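Local coordinates for SusD/RagB family nutrient-binding outer membrane lipoprotein (Bacteroides vulgatus, PDB 4F7A) that probably binds glycans, such as mucin O-glycans, at the outer membrane for nutrient uptake, using a TPR-like helical fold, at residues I468-F473 with G494-G499; D161-V166 with S202-L207. All coordinates share one frame; numbering follows the deposited sequence.

Interaction 1: I468-F473 with G494-G499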
loop_
_atom_site.group_PDB
_atom_site.type_symbol
_atom_site.label_atom_id
_atom_site.label_comp_id
_atom_site.label_asym_id
_atom_site.label_seq_id
_atom_site.Cartn_x
_atom_site.Cartn_y
_atom_site.Cartn_z
ATOM N N ILE A 468 -6.207 9.285 -11.783
ATOM C CA ILE A 468 -4.829 9.633 -11.460
ATOM C C ILE A 468 -3.930 8.381 -11.538
ATOM O O ILE A 468 -4.316 7.274 -11.100
ATOM C CB ILE A 468 -4.751 10.366 -10.082
ATOM C CG1 ILE A 468 -3.326 10.824 -9.800
ATOM C CG2 ILE A 468 -5.289 9.494 -8.905
ATOM C CD1 ILE A 468 -3.218 11.759 -8.543
ATOM N N ARG A 469 -2.758 8.558 -12.148
ATOM C CA ARG A 469 -1.852 7.453 -12.449
ATOM C C ARG A 469 -0.614 7.400 -11.548
ATOM O O ARG A 469 0.055 6.373 -11.476
ATOM C CB ARG A 469 -1.364 7.569 -13.896
ATOM C CG ARG A 469 -2.431 7.493 -14.983
ATOM C CD ARG A 469 -3.045 6.087 -15.087
ATOM N NE ARG A 469 -4.194 5.914 -14.206
ATOM C CZ ARG A 469 -4.627 4.744 -13.727
ATOM N NH1 ARG A 469 -3.931 3.629 -13.952
ATOM N NH2 ARG A 469 -5.737 4.694 -12.975
ATOM N N ARG A 470 -0.281 8.534 -10.933
ATOM C CA ARG A 470 0.955 8.697 -10.185
ATOM C C ARG A 470 0.936 10.058 -9.522
ATOM O O ARG A 470 0.079 10.895 -9.807
ATOM C CB ARG A 470 2.182 8.622 -11.110
ATOM C CG ARG A 470 2.280 9.779 -12.125
ATOM C CD ARG A 470 3.439 9.639 -13.059
ATOM N NE ARG A 470 4.722 9.936 -12.440
ATOM C CZ ARG A 470 5.284 11.145 -12.354
ATOM N NH1 ARG A 470 4.689 12.232 -12.850
ATOM N NH2 ARG A 470 6.487 11.260 -11.788
ATOM N N LEU A 471 1.915 10.288 -8.663
ATOM C CA LEU A 471 2.189 11.632 -8.162
ATOM C C LEU A 471 3.363 12.231 -8.915
ATOM O O LEU A 471 4.310 11.520 -9.291
ATOM C CB LEU A 471 2.496 11.612 -6.658
ATOM C CG LEU A 471 1.377 11.073 -5.752
ATOM C CD1 LEU A 471 1.781 11.281 -4.272
ATOM C CD2 LEU A 471 -0.006 11.690 -6.075
ATOM N N PRO A 472 3.332 13.544 -9.137
ATOM C CA PRO A 472 4.507 14.182 -9.768
ATOM C C PRO A 472 5.759 14.080 -8.915
ATOM O O PRO A 472 5.665 13.941 -7.708
ATOM C CB PRO A 472 4.096 15.651 -9.911
ATOM C CG PRO A 472 2.590 15.634 -9.837
ATOM C CD PRO A 472 2.257 14.509 -8.872
ATOM N N PHE A 473 6.921 14.162 -9.552
ATOM C CA PHE A 473 8.178 14.176 -8.833
ATOM C C PHE A 473 8.262 15.335 -7.821
ATOM O O PHE A 473 7.585 16.365 -7.949
ATOM C CB PHE A 473 9.367 14.261 -9.801
ATOM C CG PHE A 473 9.497 13.100 -10.730
ATOM C CD1 PHE A 473 9.715 11.830 -10.229
ATOM C CD2 PHE A 473 9.484 13.289 -12.110
ATOM C CE1 PHE A 473 9.869 10.768 -11.068
ATOM C CE2 PHE A 473 9.625 12.228 -12.966
ATOM C CZ PHE A 473 9.818 10.942 -12.428
ATOM N N GLY A 494 7.333 10.235 -20.210
ATOM C CA GLY A 494 6.105 11.003 -20.397
ATOM C C GLY A 494 6.149 12.263 -19.555
ATOM O O GLY A 494 7.107 12.476 -18.797
ATOM N N ALA A 495 5.118 13.086 -19.660
ATOM C CA ALA A 495 5.041 14.328 -18.878
ATOM C C ALA A 495 5.045 14.054 -17.368
ATOM O O ALA A 495 4.411 13.097 -16.912
ATOM C CB ALA A 495 3.794 15.147 -19.277
ATOM N N ASP A 496 5.757 14.892 -16.597
ATOM C CA ASP A 496 5.760 14.782 -15.146
ATOM C C ASP A 496 4.482 15.392 -14.546
ATOM O O ASP A 496 4.479 16.506 -14.035
ATOM C CB ASP A 496 6.986 15.458 -14.540
ATOM C CG ASP A 496 6.983 15.388 -13.028
ATOM O OD1 ASP A 496 6.407 14.415 -12.498
ATOM O OD2 ASP A 496 7.542 16.293 -12.384
ATOM N N ASN A 497 3.388 14.658 -14.669
ATOM C CA ASN A 497 2.121 15.045 -14.067
ATOM C C ASN A 497 1.375 13.775 -13.664
ATOM O O ASN A 497 1.881 12.666 -13.840
ATOM C CB ASN A 497 1.327 15.965 -15.004
ATOM C CG ASN A 497 0.903 15.296 -16.303
ATOM O OD1 ASN A 497 0.546 14.127 -16.318
ATOM N ND2 ASN A 497 0.895 16.074 -17.405
ATOM N N GLY A 498 0.174 13.940 -13.128
ATOM C CA GLY A 498 -0.550 12.834 -12.576
ATOM C C GLY A 498 -1.201 11.916 -13.598
ATOM O O GLY A 498 -1.778 10.902 -13.205
ATOM N N GLY A 499 -1.145 12.266 -14.893
ATOM C CA GLY A 499 -1.795 11.467 -15.932
ATOM C C GLY A 499 -0.886 10.478 -16.658
ATOM O O GLY A 499 -1.352 9.696 -17.501
HETATM O O HOH W 1 7.120 17.704 -10.202
#
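The guanidinium of Arg470 meets Asp496 OD1 and Asn497 O at its edge, while its NH2 sits 3.3 Å above the ring plane of Phe473, over the ring centre. Two irregular loops of the SusD-like fold pair here, the 494-499 side shaped by an inverse gamma turn centred on Asp496 and an Asx turn at Asn497. Arginine suits the place because its planar guanidinium carries several N-H donors. Arg470 NH1 gives a salt bridge to Asp496 OD1 at 2.8 Å, on the anti lone pair, and also bonds Asn497 O at 3.0 Å, from above that carbonyl's plane. Arg470 NH2 reaches the same Asp496 OD1 at 3.2 Å, so two nitrogens grip one oxygen end-on, and NH2 also bonds Tyr132 O. The syn lone pair of Asp496 OD1 takes the backbone N of Phe473 at 3.0 Å, giving this oxygen three donors. With CG anti to its backbone N (chi1 178°), Asp496 extends its carboxylate to the Phe473 backbone. A carboxylate suits this position because its second oxygen, OD2, can take Tyr485 OH and a water that links it to Phe473 O. The Phe473 ring lies obliquely to the carboxylate, with CD2 3.3 Å from Asp496 OD1, and Pro472 lays its CA and CB against the same oxygen.

Further along, Arg469 N donates to Gly498 O at 2.8 Å. The end of Arg469 turns away to a salt bridge with Asp505, leaving its CB and CG against Gly498 and Gly499. Asn497 OD1 accepts from Gly499 N, two residues on, which makes the Asx turn. Glycine suits position 498, since a CB there would press on Arg470 O and Ile468 CG1. Arg470 O is buried without a conventional hydrogen-bond partner; what it meets is a CA-H...O contact with Gly498 CA, at 3.4 Å.

Interaction 2: D161-V166 with S202-L207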
loop_
_atom_site.group_PDB
_atom_site.type_symbol
_atom_site.label_atom_id
_atom_site.label_comp_id
_atom_site.label_asym_id
_atom_site.label_seq_id
_atom_site.Cartn_x
_atom_site.Cartn_y
_atom_site.Cartn_z
ATOM N N ASP A 161 17.817 -7.729 -4.763
ATOM C CA ASP A 161 18.014 -7.548 -3.317
ATOM C C ASP A 161 17.283 -8.608 -2.498
ATOM O O ASP A 161 17.793 -9.093 -1.492
ATOM C CB ASP A 161 17.584 -6.153 -2.857
ATOM C CG ASP A 161 18.623 -5.079 -3.155
ATOM O OD1 ASP A 161 19.805 -5.422 -3.365
ATOM O OD2 ASP A 161 18.245 -3.891 -3.164
ATOM N N LEU A 162 16.083 -8.983 -2.921
ATOM C CA LEU A 162 15.386 -10.052 -2.249
ATOM C C LEU A 162 16.119 -11.378 -2.413
ATOM O O LEU A 162 16.146 -12.181 -1.482
ATOM C CB LEU A 162 13.921 -10.145 -2.706
ATOM C CG LEU A 162 13.046 -8.971 -2.287
ATOM C CD1 LEU A 162 11.600 -9.161 -2.857
ATOM C CD2 LEU A 162 13.008 -8.747 -0.775
ATOM N N ASP A 163 16.743 -11.609 -3.563
ATOM C CA ASP A 163 17.560 -12.826 -3.736
ATOM C C ASP A 163 18.727 -12.824 -2.751
ATOM O O ASP A 163 19.029 -13.840 -2.110
ATOM C CB ASP A 163 18.139 -12.933 -5.152
ATOM C CG ASP A 163 17.077 -13.219 -6.215
ATOM O OD1 ASP A 163 15.983 -13.700 -5.878
ATOM O OD2 ASP A 163 17.366 -12.973 -7.400
ATOM N N LYS A 164 19.414 -11.687 -2.663
ATOM C CA LYS A 164 20.560 -11.580 -1.757
ATOM C C LYS A 164 20.099 -11.786 -0.312
ATOM O O LYS A 164 20.759 -12.481 0.478
ATOM C CB LYS A 164 21.230 -10.218 -1.904
ATOM C CG LYS A 164 22.055 -10.065 -3.165
ATOM C CD LYS A 164 22.466 -8.618 -3.360
ATOM C CE LYS A 164 23.441 -8.500 -4.506
ATOM N NZ LYS A 164 23.763 -7.071 -4.699
ATOM N N ALA A 165 18.947 -11.203 0.016
ATOM C CA ALA A 165 18.398 -11.324 1.363
ATOM C C ALA A 165 18.091 -12.761 1.749
ATOM O O ALA A 165 18.491 -13.189 2.832
ATOM C CB ALA A 165 17.123 -10.468 1.520
ATOM N N VAL A 166 17.316 -13.477 0.926
ATOM C CA VAL A 166 16.917 -14.853 1.267
ATOM C C VAL A 166 18.146 -15.784 1.293
ATOM O O VAL A 166 18.234 -16.683 2.133
ATOM C CB VAL A 166 15.760 -15.430 0.382
ATOM C CG1 VAL A 166 14.473 -14.558 0.492
ATOM C CG2 VAL A 166 16.144 -15.603 -1.066
ATOM N N SER A 202 6.856 -13.400 0.370
ATOM C CA SER A 202 5.536 -12.801 0.178
ATOM C C SER A 202 5.647 -11.475 -0.546
ATOM O O SER A 202 4.867 -11.183 -1.433
ATOM C CB SER A 202 4.837 -12.616 1.521
ATOM O OG SER A 202 4.789 -13.861 2.207
ATOM N N LEU A 203 6.620 -10.659 -0.140
ATOM C CA LEU A 203 6.885 -9.386 -0.818
ATOM C C LEU A 203 7.272 -9.632 -2.292
ATOM O O LEU A 203 6.784 -8.938 -3.208
ATOM C CB LEU A 203 7.956 -8.605 -0.038
ATOM C CG LEU A 203 8.377 -7.246 -0.597
ATOM C CD1 LEU A 203 7.195 -6.275 -0.823
ATOM C CD2 LEU A 203 9.458 -6.634 0.327
ATOM N N ARG A 204 8.109 -10.644 -2.537
ATOM C CA ARG A 204 8.483 -10.971 -3.925
ATOM C C ARG A 204 7.250 -11.319 -4.739
ATOM O O ARG A 204 7.131 -10.893 -5.891
ATOM C CB ARG A 204 9.471 -12.123 -3.990
ATOM C CG ARG A 204 9.960 -12.423 -5.399
ATOM C CD ARG A 204 10.661 -13.776 -5.497
ATOM N NE ARG A 204 11.820 -13.895 -4.624
ATOM C CZ ARG A 204 13.009 -13.305 -4.777
ATOM N NH1 ARG A 204 13.266 -12.483 -5.798
ATOM N NH2 ARG A 204 13.970 -13.534 -3.860
ATOM N N LEU A 205 6.318 -12.075 -4.148
ATOM C CA LEU A 205 5.102 -12.423 -4.868
ATOM C C LEU A 205 4.286 -11.178 -5.207
ATOM O O LEU A 205 3.723 -11.075 -6.299
ATOM C CB LEU A 205 4.249 -13.402 -4.086
ATOM C CG LEU A 205 2.978 -13.900 -4.772
ATOM C CD1 LEU A 205 3.277 -14.601 -6.093
ATOM C CD2 LEU A 205 2.267 -14.853 -3.803
ATOM N N ARG A 206 4.186 -10.249 -4.253
ATOM C CA ARG A 206 3.500 -8.992 -4.507
ATOM C C ARG A 206 4.102 -8.286 -5.719
ATOM O O ARG A 206 3.387 -7.842 -6.623
ATOM C CB ARG A 206 3.585 -8.053 -3.307
ATOM C CG ARG A 206 3.073 -6.644 -3.604
ATOM C CD ARG A 206 3.369 -5.688 -2.479
ATOM N NE ARG A 206 2.480 -5.825 -1.333
ATOM C CZ ARG A 206 2.703 -5.218 -0.173
ATOM N NH1 ARG A 206 3.774 -4.460 -0.027
ATOM N NH2 ARG A 206 1.860 -5.357 0.840
ATOM N N LEU A 207 5.427 -8.157 -5.717
ATOM C CA LEU A 207 6.122 -7.443 -6.789
ATOM C C LEU A 207 5.979 -8.162 -8.133
ATOM O O LEU A 207 5.864 -7.521 -9.176
ATOM C CB LEU A 207 7.582 -7.260 -6.437
ATOM C CG LEU A 207 7.831 -6.439 -5.173
ATOM C CD1 LEU A 207 9.317 -6.264 -4.942
ATOM C CD2 LEU A 207 7.141 -5.095 -5.206
#
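Leu162 packs its CB over one face of the Arg204 guanidinium, 3.6 Å from NH2, at the tight centre of an antiparallel helix pair. The pair belongs to the helical, TPR-like body of the protein; the short axes approach to 11.0 Å at 164°, a spacing wide enough to admit a long arginine. Leu162 CD1 presses on the root of the same residue, 3.8 Å from both Arg204 CA and Arg204 CB. Arg204 keeps CG anti to its backbone N (chi1 -176°), extends, and bends at chi3, which carries its end across to helix 161-166. There Asp163 OD1 forms a salt bridge, 2.9 Å from Arg204 NH2 and 3.0 Å from Arg204 NH1. Asp163 OD1 approaches the guanidinium obliquely, with the carboxylate and guanidinium planes 26° apart; no hydrogen bond is assigned, so the attraction is probably mainly electrostatic. Arg204 NH1 also serves Glu222 and Phe159 O, while Asp163 OD1 also pairs with Lys225. Asp163 is partly exposed and marks the more open side, against the buried Leu162 and Arg204.

The remaining fit is looser. Leucines suit the buried side, where branched ends fill space without polar demands, yet Leu162 CD2 is 4.3 Å from Leu203 CD2. Val166 CG2 comes to the guanidinium edge rather than its face. Leu162 CD1 lies 4.2 Å from Leu207 CD1.

In the fold
From the N terminus, interaction 2 comes first: helix 151-174 runs out and, after a loop, helix 193-210 returns antiparallel, so 161-166 with 202-207 closes a helical hairpin, and helices 111-132 and 216-228 pack against its two members. Interaction 1 closes much later, with 468-473 and 494-499 bracketing helices 475-480 and 482-492 near the C terminus. The two contacts are therefore in series, neither nested nor crossed. The centres of interactions 1 and 2 lie about 27 Å apart. The nearest atoms of interactions 1 and 2 are about 15 Å apart, so they do not touch. Helix 111-132 is a common neighbour, reached by Leu471 and Phe473 in one case and by Ala165 and Leu207 in the other.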